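Long-range contacts in ABC transporter ATP-binding protein (Leptospira interrogans serovar Copenhageni, PDB 4HZI), which probably binds and hydrolyses ATP as the ATPase subunit of an orphan ABC transporter involved in manganese utilization and tolerance: residues Leu66-Ala71 / Leu270-Leu275; Met197-Ser202 / Tyr229-Pro234. All coordinates share one frame; numbering follows the deposited sequence.

Interaction 1. Residues Leu66-Ala71 / Leu270-Leu275. With SO4 (sulfate ion), chain C.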
# COMPACT_ATOMS: atom_id res chain seq x y z
N LEU A 66 -9.46 11.43 -4.03
CA LEU A 66 -9.24 10.06 -4.49
C LEU A 66 -8.64 10.12 -5.89
O LEU A 66 -9.20 10.75 -6.80
CB LEU A 66 -10.52 9.25 -4.54
CG LEU A 66 -10.44 7.80 -5.02
CD1 LEU A 66 -9.68 6.88 -4.05
CD2 LEU A 66 -11.80 7.17 -5.29
N GLY A 67 -7.45 9.54 -6.05
CA GLY A 67 -6.82 9.61 -7.36
C GLY A 67 -6.06 8.37 -7.68
O GLY A 67 -5.65 7.67 -6.80
N ARG A 68 -5.89 8.08 -8.96
CA ARG A 68 -4.99 7.02 -9.42
C ARG A 68 -3.55 7.29 -9.05
O ARG A 68 -3.17 8.43 -8.80
CB ARG A 68 -5.09 6.90 -10.94
CG ARG A 68 -6.52 6.80 -11.49
CD ARG A 68 -6.95 5.38 -11.64
NE ARG A 68 -6.07 4.74 -12.59
CZ ARG A 68 -6.27 4.65 -13.91
NH1 ARG A 68 -7.36 5.17 -14.50
NH2 ARG A 68 -5.34 4.02 -14.64
N ASN A 69 -2.69 6.27 -9.02
CA ASN A 69 -1.27 6.65 -8.84
C ASN A 69 -0.80 7.37 -10.09
O ASN A 69 -1.31 7.18 -11.21
CB ASN A 69 -0.32 5.53 -8.44
CG ASN A 69 -0.55 5.04 -7.02
OD1 ASN A 69 -0.70 5.84 -6.01
ND2 ASN A 69 -0.61 3.73 -6.93
N GLY A 70 -0.01 8.37 -9.83
CA GLY A 70 0.46 9.31 -10.84
C GLY A 70 -0.51 10.40 -11.22
O GLY A 70 -0.21 11.19 -12.13
N ALA A 71 -1.62 10.57 -10.49
CA ALA A 71 -2.62 11.57 -10.86
C ALA A 71 -2.24 12.99 -10.51
O ALA A 71 -2.90 13.91 -10.92
CB ALA A 71 -4.00 11.25 -10.20
N LEU A 270 -13.09 7.27 -13.51
CA LEU A 270 -11.81 7.46 -12.87
C LEU A 270 -10.82 6.27 -13.16
O LEU A 270 -9.66 6.48 -13.38
CB LEU A 270 -12.02 7.58 -11.35
CG LEU A 270 -10.79 7.77 -10.50
CD1 LEU A 270 -10.07 9.06 -10.85
CD2 LEU A 270 -11.18 7.75 -9.03
N TYR A 271 -11.33 5.07 -13.06
CA TYR A 271 -10.52 3.88 -13.04
C TYR A 271 -10.46 3.20 -14.42
O TYR A 271 -9.63 2.30 -14.63
CB TYR A 271 -11.05 2.92 -11.99
CG TYR A 271 -10.67 3.36 -10.61
CD1 TYR A 271 -9.35 3.35 -10.20
CD2 TYR A 271 -11.62 3.84 -9.72
CE1 TYR A 271 -8.97 3.78 -8.96
CE2 TYR A 271 -11.24 4.25 -8.45
CZ TYR A 271 -9.92 4.21 -8.05
OH TYR A 271 -9.57 4.65 -6.77
N ASP A 272 -11.33 3.62 -15.34
CA ASP A 272 -11.32 3.08 -16.73
C ASP A 272 -11.68 1.59 -16.87
O ASP A 272 -11.34 0.96 -17.87
CB ASP A 272 -9.95 3.34 -17.37
CG ASP A 272 -9.64 4.80 -17.56
OD1 ASP A 272 -10.55 5.60 -17.94
OD2 ASP A 272 -8.47 5.18 -17.36
N ILE A 273 -12.39 1.04 -15.90
CA ILE A 273 -12.85 -0.32 -15.96
C ILE A 273 -14.18 -0.48 -15.31
O ILE A 273 -14.53 0.32 -14.44
CB ILE A 273 -11.87 -1.31 -15.24
CG1 ILE A 273 -11.53 -0.84 -13.83
CG2 ILE A 273 -10.59 -1.44 -16.02
CD1 ILE A 273 -10.85 -1.89 -13.00
N PRO A 274 -14.93 -1.52 -15.71
CA PRO A 274 -16.17 -1.79 -15.06
C PRO A 274 -15.94 -2.17 -13.59
O PRO A 274 -15.01 -2.95 -13.27
CB PRO A 274 -16.79 -2.91 -15.92
CG PRO A 274 -16.07 -2.87 -17.21
CD PRO A 274 -14.69 -2.42 -16.86
N LEU A 275 -16.78 -1.59 -12.74
CA LEU A 275 -16.67 -1.72 -11.29
C LEU A 275 -17.99 -2.05 -10.66
O LEU A 275 -19.06 -1.67 -11.13
CB LEU A 275 -16.21 -0.39 -10.68
CG LEU A 275 -14.85 0.12 -11.12
CD1 LEU A 275 -14.63 1.56 -10.69
CD2 LEU A 275 -13.74 -0.76 -10.58
S SO4 C . 0.33 10.92 -7.29
O1 SO4 C . 0.89 11.67 -8.44
O2 SO4 C . -1.15 11.00 -7.41
O3 SO4 C . 0.66 11.57 -6.02
O4 SO4 C . 0.82 9.59 -7.43
O HOH W 1 -6.32 3.80 -17.42
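R68, just past strand 62-67, and Y271, the last residue of helix 264-271, bring the two backbones closest, with their CA atoms 7.3 Å apart; R68 opens a type II turn to A71, while D272 leaves the helix with positive phi. Bent at chi2 and chi3, the R68 side chain slides past the Y271 ring in the opposite direction, with CD 3.5 Å from Y271 CD1, and spends NH1 on two acceptors, both close to the guanidinium plane. One is the carbonyl of L270, where NH1 meets a lone pair of O at 2.9 Å and the bond is nearly straight (163°). The other is D272, whose OD2 receives NH1 at 3.1 Å from above the carboxylate plane in a salt bridge. A water links the same two groups, accepting from R68 NH2 and donating to D272 OD2, while D272 OD1 is held by K248. Nearer the strand, L66 CD2 packs 3.8 Å from L270 CD2, and L66 CD1 lies 3.5 Å from the hydroxyl oxygen of Y271. Within the turn, G70 N donates to sulfate O4 (2.8 Å), an anion also gripped by G72 N, S74 N and K73 NZ. Backbone amides cradling an anion between strand and helix are characteristic of a P-loop (Walker A), consistent with a nucleotide phosphate site.

Interaction 2. Residues Met197-Ser202 / Tyr229-Pro234; sequences MDEPCS and YITHRP
Strands 194-198 and 227-231, neighbours in the parallel part of the central sheet and joined by helix 206-222 in a beta-alpha-beta crossover, bring the Walker B-like sequence of M197-P200 beside H232, placed like the switch histidine of ABC ATPases. M197 pairs with Y229 and D198 with I230. I230 N donates to M197 O at 2.8 Å and almost straight (171°); one step on, E199 N reaches I230 O at the same length but more bent. On the face carrying M197 and Y229, the Y229 side chain swings out with CG opposite its backbone N (chi1 -169°), bringing the ring against P200. P200 CD sits over one face, offset toward the rim, and P200 CG is 3.5 Å from Y229 CE2. M197 SD makes an oblique Met-aromatic contact with the same ring, 5.5 Å from its centroid, and helix 206-222 covers this side through L213 and L216. On the other face I230 CG2 lies 3.8 Å from D198 OD1, with V77 of helix 73-80 touching both side chains. Beyond the paired strands, the E199 chain folds back at chi2 so that its carboxylate crosses to H232. H232 ND1 donates to OE2 of E199 at 3.1 Å, the oxygen lying at the edge of the imidazole, close to its plane, and being met on its syn side. The two flat groups are turned 54° apart. T231 OG1 accepts from R233 N at 2.8 Å, an ST turn that shapes the backbone just past H232, and also bonds E236. A glutamate at the end of a Walker B-like strand, joined to what is probably the H-loop histidine, is typical of the nucleotide site of ABC ATPases.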
# COMPACT_ATOMS: atom_id res chain seq x y z
N MET A 197 -4.32 14.84 5.60
CA MET A 197 -3.83 13.50 5.86
C MET A 197 -3.49 12.83 4.52
O MET A 197 -4.35 12.44 3.74
CB MET A 197 -4.86 12.67 6.60
CG MET A 197 -5.01 13.17 8.03
SD MET A 197 -6.23 12.20 8.88
CE MET A 197 -7.62 13.27 8.57
N ASP A 198 -2.20 12.75 4.25
CA ASP A 198 -1.67 12.33 2.98
C ASP A 198 -1.33 10.84 3.02
O ASP A 198 -0.26 10.47 3.53
CB ASP A 198 -0.41 13.18 2.69
CG ASP A 198 0.16 12.97 1.30
OD1 ASP A 198 -0.48 12.28 0.46
OD2 ASP A 198 1.27 13.52 1.05
N GLU A 199 -2.25 9.98 2.59
CA GLU A 199 -2.04 8.53 2.53
C GLU A 199 -1.71 7.98 3.94
O GLU A 199 -0.73 7.26 4.11
CB GLU A 199 -0.85 8.24 1.59
CG GLU A 199 -1.16 8.60 0.14
CD GLU A 199 -1.96 7.51 -0.56
OE1 GLU A 199 -2.40 6.55 0.13
OE2 GLU A 199 -2.15 7.61 -1.79
N PRO A 200 -2.48 8.41 4.97
CA PRO A 200 -2.17 8.05 6.34
C PRO A 200 -2.23 6.54 6.61
O PRO A 200 -1.64 6.10 7.59
CB PRO A 200 -3.28 8.73 7.13
CG PRO A 200 -4.43 8.72 6.20
CD PRO A 200 -3.79 9.07 4.87
N CYS A 201 -2.88 5.75 5.74
CA CYS A 201 -2.90 4.29 5.97
C CYS A 201 -1.74 3.54 5.31
O CYS A 201 -1.72 2.30 5.30
CB CYS A 201 -4.21 3.67 5.55
SG CYS A 201 -5.57 4.24 6.61
N SER A 202 -0.79 4.29 4.76
CA SER A 202 0.40 3.71 4.17
C SER A 202 1.11 2.81 5.21
O SER A 202 1.21 3.18 6.41
CB SER A 202 1.35 4.81 3.65
OG SER A 202 1.86 5.63 4.71
N TYR A 229 -8.34 14.34 3.07
CA TYR A 229 -7.81 12.99 3.16
C TYR A 229 -7.43 12.54 1.77
O TYR A 229 -8.28 12.49 0.86
CB TYR A 229 -8.88 12.09 3.73
CG TYR A 229 -8.48 10.70 4.17
CD1 TYR A 229 -8.38 9.64 3.25
CD2 TYR A 229 -8.24 10.40 5.51
CE1 TYR A 229 -8.05 8.36 3.67
CE2 TYR A 229 -7.91 9.12 5.92
CZ TYR A 229 -7.78 8.12 5.00
OH TYR A 229 -7.45 6.86 5.42
N ILE A 230 -6.18 12.19 1.59
CA ILE A 230 -5.66 11.82 0.27
C ILE A 230 -5.35 10.34 0.21
O ILE A 230 -4.59 9.81 1.02
CB ILE A 230 -4.39 12.63 -0.02
CG1 ILE A 230 -4.75 14.14 0.02
CG2 ILE A 230 -3.80 12.29 -1.40
CD1 ILE A 230 -3.89 14.87 0.93
N THR A 231 -5.92 9.66 -0.80
CA THR A 231 -5.78 8.24 -0.96
C THR A 231 -5.93 7.80 -2.40
O THR A 231 -6.50 8.51 -3.25
CB THR A 231 -6.79 7.46 -0.06
OG1 THR A 231 -6.52 6.07 -0.12
CG2 THR A 231 -8.19 7.72 -0.48
N HIS A 232 -5.41 6.60 -2.67
CA HIS A 232 -5.71 5.87 -3.90
C HIS A 232 -6.53 4.63 -3.63
O HIS A 232 -6.83 3.89 -4.55
CB HIS A 232 -4.47 5.54 -4.72
CG HIS A 232 -3.56 4.54 -4.10
ND1 HIS A 232 -2.59 4.91 -3.21
CD2 HIS A 232 -3.42 3.20 -4.29
CE1 HIS A 232 -1.90 3.84 -2.84
NE2 HIS A 232 -2.39 2.79 -3.46
N ARG A 233 -6.98 4.42 -2.39
CA ARG A 233 -7.72 3.21 -2.04
C ARG A 233 -9.04 3.52 -1.36
O ARG A 233 -9.04 3.87 -0.18
CB ARG A 233 -6.90 2.35 -1.08
CG ARG A 233 -5.69 1.71 -1.71
CD ARG A 233 -5.12 0.67 -0.73
NE ARG A 233 -3.77 0.36 -1.12
CZ ARG A 233 -3.39 -0.70 -1.84
NH1 ARG A 233 -4.26 -1.64 -2.23
NH2 ARG A 233 -2.11 -0.81 -2.16
N PRO A 234 -10.16 3.32 -2.07
CA PRO A 234 -11.46 3.68 -1.50
C PRO A 234 -11.75 3.03 -0.16
O PRO A 234 -12.40 3.68 0.69
CB PRO A 234 -12.43 3.19 -2.57
CG PRO A 234 -11.69 3.42 -3.82
CD PRO A 234 -10.29 2.99 -3.50

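The centres of interactions 1 and 2 lie about 14 Å apart, and 197-202/229-234 is nested along the chain within the loop closed by 66-71/270-275. They share the central mixed sheet, in which strand 227-231 lies between 194-198 and 62-67. G67 N approaches T231 O at 3.1 Å, a probable hydrogen bond, and G67 O packs against H232 CB. The P-loop-like turn, the Walker B-like strand end and the H-loop-like segment thus cluster at one end of the sheet. Both contacts also touch the second subunit, where D205 of that subunit accepts from N69 N and packs on H232, consistent with nucleotide sites near an ABC dimer interface.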